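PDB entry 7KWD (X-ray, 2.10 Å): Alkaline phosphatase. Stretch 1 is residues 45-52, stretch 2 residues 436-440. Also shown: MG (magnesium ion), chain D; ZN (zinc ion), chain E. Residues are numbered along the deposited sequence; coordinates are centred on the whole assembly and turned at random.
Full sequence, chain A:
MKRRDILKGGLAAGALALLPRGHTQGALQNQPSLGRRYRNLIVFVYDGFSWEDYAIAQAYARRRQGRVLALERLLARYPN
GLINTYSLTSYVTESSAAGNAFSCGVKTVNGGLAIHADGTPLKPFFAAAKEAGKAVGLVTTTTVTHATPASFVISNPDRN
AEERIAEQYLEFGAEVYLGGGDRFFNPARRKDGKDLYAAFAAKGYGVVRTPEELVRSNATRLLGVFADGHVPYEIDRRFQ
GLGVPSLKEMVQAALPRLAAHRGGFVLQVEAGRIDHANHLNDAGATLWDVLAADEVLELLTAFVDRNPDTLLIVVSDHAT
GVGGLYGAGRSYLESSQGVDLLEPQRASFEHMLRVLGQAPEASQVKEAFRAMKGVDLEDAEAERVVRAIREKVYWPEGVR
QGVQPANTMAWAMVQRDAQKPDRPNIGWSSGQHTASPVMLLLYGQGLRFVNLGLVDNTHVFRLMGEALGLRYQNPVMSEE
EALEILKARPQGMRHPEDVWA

Stretch 1 45-52: VYDGFSWE
Stretch 2 436-440: SPVML

M439 is the apolar centre of the contact. Its CA-to-CB bond points toward stretch 1, and chi angles of 172° (t), -178° (t) and 77° (p) extend the chain before turning its methyl toward the rings of Y46 and F49. CE lies over one face of the Y46 ring, 4.3 Å from Y46 CD1, and 3.9 Å from F49 CE2, while M439 CB packs 3.6 Å from W51 CZ2. The sulfur adds two longer approaches: M439 SD is 5.5 Å from the F49 ring centroid, at the ring edge, and 5.4 Å from the centroid of the W51 six-membered ring, obliquely.

The backbone of stretch 1 brings these rings together. Strand residues V45 and Y46 (phi/psi -94/124 and -94/99) lead into a type II turn from Y46 to F49, with G48 at 75/16, a positive phi that favours glycine. Y46 (chi1 -80°, m) points toward stretch 2; F49 (t) and W51 (m, chi2 116°) leave sideways, yet their ends come nearer. At the turn, D47, out of reach of stretch 2, binds zinc through OD1 (2.2 Å) and magnesium through OD2 (2.1 Å). S50 caps the helix starting at W51, its OG accepting a weak 3.2 Å bond from E52 N.

Stretch 2 runs from S436 and P437 (-66/151) into a strand at V438 (-135/177), M439 (-66/137) and L440, which points away. V438 CG1 reaches 3.8 Å from F49 O.

No direct hydrogen bond joins the stretches; water does so twice. Water 1 donates to F49 O (2.9 Å) and accepts from M439 N (3.1 Å). Water 2 accepts from W51 N (3.2 Å) and donates to S436 OG (2.7 Å), which itself donates to P437 O (2.7 Å). W51 NE1, 3.6 Å from P437 O, is buried without a partner.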

# COMPACT_ATOMS: atom_id res chain seq x y z
N VAL A 45 -11.80 13.88 -0.60
CA VAL A 45 -11.71 12.42 -0.62
C VAL A 45 -11.07 11.98 -1.94
O VAL A 45 -11.56 12.33 -3.01
CB VAL A 45 -13.09 11.77 -0.47
CG1 VAL A 45 -12.95 10.24 -0.54
CG2 VAL A 45 -13.74 12.23 0.81
N TYR A 46 -9.99 11.21 -1.83
CA TYR A 46 -9.41 10.47 -2.95
C TYR A 46 -10.01 9.07 -2.91
O TYR A 46 -9.58 8.21 -2.16
CB TYR A 46 -7.89 10.42 -2.81
CG TYR A 46 -7.09 11.65 -3.23
CD1 TYR A 46 -7.28 12.89 -2.62
CD2 TYR A 46 -6.07 11.54 -4.16
CE1 TYR A 46 -6.51 13.97 -2.97
CE2 TYR A 46 -5.27 12.62 -4.51
CZ TYR A 46 -5.50 13.83 -3.91
OH TYR A 46 -4.74 14.92 -4.27
N ASP A 47 -11.03 8.82 -3.73
CA ASP A 47 -11.73 7.55 -3.66
C ASP A 47 -10.89 6.44 -4.29
O ASP A 47 -10.45 6.56 -5.43
CB ASP A 47 -13.08 7.64 -4.37
CG ASP A 47 -14.02 6.58 -3.91
OD1 ASP A 47 -13.61 5.41 -4.02
OD2 ASP A 47 -15.13 6.91 -3.40
N GLY A 48 -10.67 5.36 -3.55
CA GLY A 48 -9.94 4.21 -4.07
C GLY A 48 -8.44 4.37 -4.20
O GLY A 48 -7.78 3.52 -4.82
N PHE A 49 -7.87 5.39 -3.55
CA PHE A 49 -6.49 5.80 -3.75
C PHE A 49 -5.56 5.00 -2.85
O PHE A 49 -5.64 5.08 -1.63
CB PHE A 49 -6.38 7.29 -3.47
CG PHE A 49 -5.02 7.90 -3.65
CD1 PHE A 49 -4.45 8.02 -4.90
CD2 PHE A 49 -4.32 8.41 -2.53
CE1 PHE A 49 -3.21 8.63 -5.07
CE2 PHE A 49 -3.08 9.01 -2.69
CZ PHE A 49 -2.53 9.14 -3.96
N SER A 50 -4.65 4.26 -3.48
CA SER A 50 -3.71 3.42 -2.75
C SER A 50 -2.33 4.05 -2.74
O SER A 50 -2.08 5.04 -3.44
CB SER A 50 -3.64 2.04 -3.40
OG SER A 50 -2.89 2.11 -4.57
N TRP A 51 -1.44 3.46 -1.93
CA TRP A 51 -0.05 3.92 -1.90
C TRP A 51 0.69 3.51 -3.16
O TRP A 51 1.70 4.14 -3.51
CB TRP A 51 0.66 3.39 -0.64
CG TRP A 51 0.11 4.06 0.63
CD1 TRP A 51 -0.56 3.46 1.67
CD2 TRP A 51 0.21 5.45 0.97
NE1 TRP A 51 -0.90 4.40 2.62
CE2 TRP A 51 -0.43 5.63 2.21
CE3 TRP A 51 0.78 6.56 0.34
CZ2 TRP A 51 -0.51 6.87 2.83
CZ3 TRP A 51 0.71 7.80 0.97
CH2 TRP A 51 0.07 7.94 2.20
N GLU A 52 0.21 2.50 -3.89
CA GLU A 52 0.82 2.24 -5.18
C GLU A 52 0.48 3.35 -6.16
O GLU A 52 1.36 3.82 -6.88
CB GLU A 52 0.40 0.89 -5.75
CG GLU A 52 0.72 -0.31 -4.86
CD GLU A 52 2.22 -0.56 -4.64
OE1 GLU A 52 2.55 -1.30 -3.70
OE2 GLU A 52 3.06 -0.01 -5.40
N SER A 436 -5.96 -2.59 2.67
CA SER A 436 -4.83 -1.78 3.13
C SER A 436 -5.29 -0.53 3.88
O SER A 436 -6.21 0.18 3.43
CB SER A 436 -4.01 -1.35 1.89
OG SER A 436 -3.13 -0.29 2.24
N PRO A 437 -4.60 -0.14 4.94
CA PRO A 437 -4.81 1.22 5.47
C PRO A 437 -4.33 2.26 4.47
O PRO A 437 -3.43 2.01 3.66
CB PRO A 437 -3.99 1.24 6.76
CG PRO A 437 -3.03 0.11 6.64
CD PRO A 437 -3.67 -0.92 5.76
N VAL A 438 -4.95 3.44 4.49
CA VAL A 438 -4.72 4.45 3.47
C VAL A 438 -4.55 5.83 4.10
O VAL A 438 -4.65 6.02 5.31
CB VAL A 438 -5.86 4.47 2.42
CG1 VAL A 438 -5.81 3.18 1.62
CG2 VAL A 438 -7.19 4.64 3.14
N MET A 439 -4.27 6.79 3.22
CA MET A 439 -3.83 8.13 3.60
C MET A 439 -4.87 8.93 4.36
O MET A 439 -6.04 8.99 3.98
CB MET A 439 -3.47 8.89 2.33
CG MET A 439 -3.17 10.35 2.51
SD MET A 439 -2.82 11.12 0.92
CE MET A 439 -4.40 11.31 0.22
N LEU A 440 -4.41 9.62 5.41
CA LEU A 440 -5.16 10.68 6.07
C LEU A 440 -4.21 11.84 6.33
O LEU A 440 -3.16 11.65 6.95
CB LEU A 440 -5.76 10.22 7.40
CG LEU A 440 -6.30 11.26 8.37
CD1 LEU A 440 -7.51 12.06 7.84
CD2 LEU A 440 -6.71 10.54 9.62
MG MG D . -16.94 7.68 -4.26
ZN ZN E . -14.73 4.38 -2.43
O HOH W 1 -3.65 5.96 0.32
O HOH W 2 -2.74 1.53 0.30
O HOH W 3 -18.76 8.65 -4.76
O HOH W 4 -18.03 6.06 -4.17
O HOH W 5 -16.14 6.88 -6.29